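Local coordinates for tail fiber protein (PDB 5W5P) that probably recognises and cleaves the capsular polysaccharide of its Acinetobacter host as a trimeric, beta-helical tailspike, at residues D196-A201 with R225-N230; V243-P248 with I274-G279. One frame throughout, in Å; residues are numbered along the deposited sequence.

Contact 1 of 2, residues D196-A201 with R225-N230; sequences DLYTAA and RLYNVN
Thr199 and Leu226 form a parallel beta bridge between successive coils of a parallel beta-helix, the fold expected of a phage tailspike, and the bridge belongs to a buried coil-to-coil contact. Its backbone part is short: Thr199 N donates to Arg225 O at 2.9 Å, and Tyr227 N returns a bond to Thr199 O at 3.2 Å. Next along, the bond from Ala201 N to Tyr227 O is weak. On one face of the strands Thr199 and Leu226 run side by side, CG2 of Thr199 meeting CD2 of Leu226 at 3.6 Å, while Thr199 OG1, anti to its backbone N (chi1 -175°), is hydrogen-bonded to Pro154 O.

Tyr227 dominates the other face. Its ring takes the CB of Tyr198 over one face, displaced toward the rim, as a CH-pi contact of 3.9 Å from Tyr198 CB to the Tyr227 ring centroid. The two tyrosine rings are nearly parallel, their planes 16° apart, but slid so far that they barely overlap, CD2 of Tyr198 touching CD2 of Tyr227. At the far end of the ring, Tyr227 OH donates to the syn lone pair of Asp196 OD1 at 2.8 Å. The same OD1 accepts from a water that in turn accepts from Arg225 NH1, so a single carboxylate oxygen joins the tyrosine to the arginine without direct ionic contact. Arg225 lays its CD 3.6 Å from Leu197 O. Tyr227 OH is also bonded to Arg249, and Arg225 NH2 is held by the carbonyls of Glu191 and Ser193.

Asn228 ND2 is hydrogen-bonded to Glu290 of a second subunit; at Asn228 the chain turns a corner into strand 229-232, while strand 182-184 packs against the side chains of Thr199, Arg225 and Leu226.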
loop_
_atom_site.group_PDB
_atom_site.type_symbol
_atom_site.label_atom_id
_atom_site.label_comp_id
_atom_site.label_asym_id
_atom_site.label_seq_id
_atom_site.Cartn_x
_atom_site.Cartn_y
_atom_site.Cartn_z
ATOM N N ASP A 196 31.449 7.089 7.519
ATOM C CA ASP A 196 30.389 6.336 6.845
ATOM C C ASP A 196 31.005 5.251 5.958
ATOM O O ASP A 196 30.957 5.293 4.728
ATOM C CB ASP A 196 29.494 7.274 6.047
ATOM C CG ASP A 196 28.055 6.801 6.003
ATOM O OD1 ASP A 196 27.743 5.801 6.685
ATOM O OD2 ASP A 196 27.235 7.426 5.286
ATOM N N LEU A 197 31.575 4.246 6.623
ATOM C CA LEU A 197 32.267 3.152 5.941
ATOM C C LEU A 197 31.253 2.086 5.525
ATOM O O LEU A 197 31.273 0.940 5.978
ATOM C CB LEU A 197 33.354 2.576 6.836
ATOM C CG LEU A 197 34.255 3.604 7.523
ATOM C CD1 LEU A 197 35.309 2.909 8.374
ATOM C CD2 LEU A 197 34.912 4.501 6.485
ATOM N N TYR A 198 30.359 2.492 4.634
ATOM C CA TYR A 198 29.232 1.671 4.218
ATOM C C TYR A 198 29.495 1.017 2.867
ATOM O O TYR A 198 30.472 1.307 2.175
ATOM C CB TYR A 198 27.955 2.522 4.143
ATOM C CG TYR A 198 27.880 3.368 2.887
ATOM C CD1 TYR A 198 28.539 4.589 2.810
ATOM C CD2 TYR A 198 27.160 2.940 1.774
ATOM C CE1 TYR A 198 28.485 5.360 1.667
ATOM C CE2 TYR A 198 27.101 3.705 0.624
ATOM C CZ TYR A 198 27.766 4.913 0.576
ATOM O OH TYR A 198 27.709 5.672 -0.568
ATOM N N THR A 199 28.582 0.130 2.490
ATOM C CA THR A 199 28.480 -0.329 1.112
ATOM C C THR A 199 27.008 -0.614 0.843
ATOM O O THR A 199 26.256 -0.937 1.766
ATOM C CB THR A 199 29.374 -1.554 0.850
ATOM O OG1 THR A 199 29.338 -1.891 -0.543
ATOM C CG2 THR A 199 28.934 -2.754 1.682
ATOM N N ALA A 200 26.590 -0.455 -0.415
ATOM C CA ALA A 200 25.170 -0.405 -0.747
ATOM C C ALA A 200 24.830 -1.366 -1.878
ATOM O O ALA A 200 25.706 -1.863 -2.590
ATOM C CB ALA A 200 24.735 1.021 -1.126
ATOM N N ALA A 201 23.519 -1.603 -2.025
ATOM C CA ALA A 201 22.901 -2.466 -3.031
ATOM C C ALA A 201 23.131 -3.942 -2.724
ATOM O O ALA A 201 24.065 -4.556 -3.249
ATOM C CB ALA A 201 23.400 -2.133 -4.440
ATOM N N ARG A 225 26.582 -0.481 8.494
ATOM C CA ARG A 225 27.480 -0.515 7.344
ATOM C C ARG A 225 26.834 -0.994 6.055
ATOM O O ARG A 225 27.469 -0.894 5.000
ATOM C CB ARG A 225 28.696 -1.413 7.636
ATOM C CG ARG A 225 29.357 -1.151 8.965
ATOM C CD ARG A 225 29.717 0.318 9.149
ATOM N NE ARG A 225 30.450 0.557 10.389
ATOM C CZ ARG A 225 30.895 1.748 10.775
ATOM N NH1 ARG A 225 30.673 2.815 10.019
ATOM N NH2 ARG A 225 31.545 1.876 11.925
ATOM N N LEU A 226 25.601 -1.497 6.102
ATOM C CA LEU A 226 24.910 -2.027 4.932
ATOM C C LEU A 226 23.672 -1.180 4.676
ATOM O O LEU A 226 22.714 -1.222 5.457
ATOM C CB LEU A 226 24.545 -3.497 5.140
ATOM C CG LEU A 226 25.753 -4.435 5.253
ATOM C CD1 LEU A 226 25.343 -5.905 5.290
ATOM C CD2 LEU A 226 26.718 -4.179 4.113
ATOM N N TYR A 227 23.700 -0.405 3.593
ATOM C CA TYR A 227 22.582 0.424 3.167
ATOM C C TYR A 227 21.985 -0.138 1.884
ATOM O O TYR A 227 22.605 -0.948 1.190
ATOM C CB TYR A 227 23.015 1.876 2.930
ATOM C CG TYR A 227 23.659 2.569 4.113
ATOM C CD1 TYR A 227 23.471 2.103 5.409
ATOM C CD2 TYR A 227 24.444 3.709 3.930
ATOM C CE1 TYR A 227 24.058 2.737 6.488
ATOM C CE2 TYR A 227 25.034 4.356 5.009
ATOM C CZ TYR A 227 24.839 3.863 6.282
ATOM O OH TYR A 227 25.414 4.489 7.362
ATOM N N ASN A 228 20.776 0.322 1.568
ATOM C CA ASN A 228 20.049 -0.097 0.374
ATOM C C ASN A 228 19.971 -1.624 0.301
ATOM O O ASN A 228 20.491 -2.263 -0.615
ATOM C CB ASN A 228 20.681 0.491 -0.892
ATOM C CG ASN A 228 20.586 2.013 -0.950
ATOM O OD1 ASN A 228 20.439 2.681 0.072
ATOM N ND2 ASN A 228 20.683 2.563 -2.153
ATOM N N VAL A 229 19.302 -2.200 1.297
ATOM C CA VAL A 229 19.253 -3.644 1.495
ATOM C C VAL A 229 17.830 -4.126 1.256
ATOM O O VAL A 229 16.883 -3.612 1.861
ATOM C CB VAL A 229 19.724 -4.034 2.906
ATOM C CG1 VAL A 229 19.770 -5.552 3.051
ATOM C CG2 VAL A 229 21.083 -3.419 3.199
ATOM N N ASN A 230 17.686 -5.123 0.387
ATOM C CA ASN A 230 16.427 -5.838 0.189
ATOM C C ASN A 230 16.560 -7.204 0.860
ATOM O O ASN A 230 17.258 -8.088 0.357
ATOM C CB ASN A 230 16.106 -5.980 -1.298
ATOM C CG ASN A 230 15.467 -4.737 -1.882
ATOM O OD1 ASN A 230 14.706 -4.040 -1.213
ATOM N ND2 ASN A 230 15.776 -4.451 -3.140
HETATM O O HOH W 1 28.713 3.106 7.715
#

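Contact 2 of 2, residues V243-P248 with I274-G279; sequences VRATQP and IDSKRG
Arg244 and Asp275 sit opposite one another on two parallel strands, and their side chains run alongside each other in the same direction from one face of the sheet. Both start alike, with CG anti to the backbone N. The arginine then bends at chi3 (-66°), and Arg244 NE lies 2.8 Å from Asp275 OD1. This is a salt bridge, but its hydrogen bond is bent and weak, and the guanidinium and carboxylate planes stand 82° apart instead of meeting as a flat, two-pronged pair. Arg244 NH1 is bonded to Gln217 OE1 and Asn178 O.

The backbones are joined by Asp275 N to Val243 O, 2.8 Å, and by Ala245 N to Asp275 O, 3.2 Å. Beyond them Ser276 OG donates to Ala245 O at 2.8 Å, a side-chain hydroxyl adding a bond one residue further on. On the other face Val243 CB and Ile274 CG1 meet at 4.3 Å, both side chains packing on Val257 and Ile262.

Chemically, then, the two faces differ: a buried, purely aliphatic one, and a polar, partly exposed one tied by an ion pair through a single carboxylate oxygen.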
loop_
_atom_site.group_PDB
_atom_site.type_symbol
_atom_site.label_atom_id
_atom_site.label_comp_id
_atom_site.label_asym_id
_atom_site.label_seq_id
_atom_site.Cartn_x
_atom_site.Cartn_y
_atom_site.Cartn_z
ATOM N N VAL A 243 18.444 -6.917 11.633
ATOM C CA VAL A 243 19.297 -5.755 11.404
ATOM C C VAL A 243 19.574 -5.088 12.744
ATOM O O VAL A 243 18.653 -4.882 13.541
ATOM C CB VAL A 243 18.656 -4.743 10.431
ATOM C CG1 VAL A 243 19.650 -3.632 10.095
ATOM C CG2 VAL A 243 18.183 -5.440 9.171
ATOM N N ARG A 244 20.835 -4.749 12.986
ATOM C CA ARG A 244 21.230 -4.023 14.180
ATOM C C ARG A 244 22.201 -2.929 13.770
ATOM O O ARG A 244 22.987 -3.106 12.834
ATOM C CB ARG A 244 21.870 -4.956 15.221
ATOM C CG ARG A 244 22.406 -4.244 16.450
ATOM C CD ARG A 244 22.781 -5.217 17.556
ATOM N NE ARG A 244 21.609 -5.903 18.088
ATOM C CZ ARG A 244 21.651 -6.995 18.851
ATOM N NH1 ARG A 244 22.816 -7.530 19.197
ATOM N NH2 ARG A 244 20.524 -7.549 19.274
ATOM N N ALA A 245 22.120 -1.786 14.448
ATOM C CA ALA A 245 23.034 -0.678 14.201
ATOM C C ALA A 245 23.181 0.112 15.493
ATOM O O ALA A 245 22.197 0.672 15.985
ATOM C CB ALA A 245 22.523 0.212 13.066
ATOM N N THR A 246 24.400 0.144 16.049
ATOM C CA THR A 246 24.660 0.839 17.307
ATOM C C THR A 246 25.839 1.805 17.234
ATOM O O THR A 246 26.297 2.273 18.281
ATOM C CB THR A 246 24.914 -0.158 18.451
ATOM O OG1 THR A 246 26.238 -0.696 18.335
ATOM C CG2 THR A 246 23.898 -1.292 18.442
ATOM N N GLN A 247 26.349 2.119 16.042
ATOM C CA GLN A 247 27.561 2.923 15.948
ATOM C C GLN A 247 27.223 4.350 15.543
ATOM O O GLN A 247 26.768 4.571 14.409
ATOM C CB GLN A 247 28.544 2.307 14.952
ATOM C CG GLN A 247 29.247 1.057 15.460
ATOM C CD GLN A 247 30.038 1.303 16.734
ATOM O OE1 GLN A 247 30.627 2.373 16.920
ATOM N NE2 GLN A 247 30.066 0.306 17.614
ATOM N N PRO A 248 27.428 5.339 16.412
ATOM C CA PRO A 248 27.199 6.732 16.009
ATOM C C PRO A 248 28.145 7.144 14.892
ATOM O O PRO A 248 29.334 6.820 14.906
ATOM C CB PRO A 248 27.470 7.529 17.293
ATOM C CG PRO A 248 27.430 6.519 18.404
ATOM C CD PRO A 248 27.899 5.236 17.803
ATOM N N ILE A 274 14.329 -5.174 13.717
ATOM C CA ILE A 274 15.333 -4.124 13.618
ATOM C C ILE A 274 15.642 -3.644 15.029
ATOM O O ILE A 274 14.726 -3.383 15.816
ATOM C CB ILE A 274 14.861 -2.953 12.735
ATOM C CG1 ILE A 274 14.613 -3.430 11.303
ATOM C CG2 ILE A 274 15.878 -1.820 12.759
ATOM C CD1 ILE A 274 14.240 -2.312 10.348
ATOM N N ASP A 275 16.928 -3.538 15.351
ATOM C CA ASP A 275 17.380 -3.138 16.682
ATOM C C ASP A 275 18.319 -1.943 16.530
ATOM O O ASP A 275 19.505 -2.118 16.236
ATOM C CB ASP A 275 18.065 -4.304 17.387
ATOM C CG ASP A 275 18.462 -3.975 18.807
ATOM O OD1 ASP A 275 19.432 -4.583 19.312
ATOM O OD2 ASP A 275 17.802 -3.112 19.421
ATOM N N SER A 276 17.795 -0.737 16.729
ATOM C CA SER A 276 18.606 0.472 16.627
ATOM C C SER A 276 17.882 1.611 17.351
ATOM O O SER A 276 16.969 1.373 18.149
ATOM C CB SER A 276 18.899 0.794 15.152
ATOM O OG SER A 276 19.853 1.833 15.051
ATOM N N LYS A 277 18.297 2.848 17.078
ATOM C CA LYS A 277 17.686 4.026 17.677
ATOM C C LYS A 277 17.237 5.060 16.657
ATOM O O LYS A 277 16.577 6.031 17.040
ATOM C CB LYS A 277 18.660 4.696 18.662
ATOM C CG LYS A 277 19.050 3.822 19.847
ATOM C CD LYS A 277 17.845 3.550 20.732
ATOM C CE LYS A 277 18.241 2.954 22.069
ATOM N NZ LYS A 277 17.075 2.930 22.997
ATOM N N ARG A 278 17.556 4.882 15.381
ATOM C CA ARG A 278 17.271 5.878 14.362
ATOM C C ARG A 278 17.149 5.158 13.026
ATOM O O ARG A 278 17.778 4.115 12.815
ATOM C CB ARG A 278 18.366 6.957 14.334
ATOM C CG ARG A 278 18.156 8.059 13.311
ATOM C CD ARG A 278 17.855 9.383 13.993
ATOM N NE ARG A 278 17.860 10.527 13.084
ATOM C CZ ARG A 278 16.973 10.741 12.115
ATOM N NH1 ARG A 278 17.082 11.828 11.357
ATOM N NH2 ARG A 278 15.977 9.890 11.903
ATOM N N GLY A 279 16.326 5.704 12.138
ATOM C CA GLY A 279 16.068 5.054 10.865
ATOM C C GLY A 279 15.784 6.057 9.773
ATOM O O GLY A 279 15.267 7.148 10.024
#

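Contacts 1 and 2 illustrate how a solenoid repeats one backbone scheme with different side chains. They follow in series along the chain, their centres 13 Å apart, and they meet where Arg225 NH2 packs 4.3 Å from Gln247 CB. Contact 2 belongs to the parallel sheet that holds strands 241-244 and 272-276, whereas contact 1 lies among the other parallel strands of the helix; contact 1 borders a second subunit, while the segments of contact 2 touch no other chain. Arg249, just beyond 243-248, bonds both Tyr227 OH and Gln247 O, a second tie between them. A bound zinc ion lies about 14 Å from the side chain of Ala201, too far for coordination.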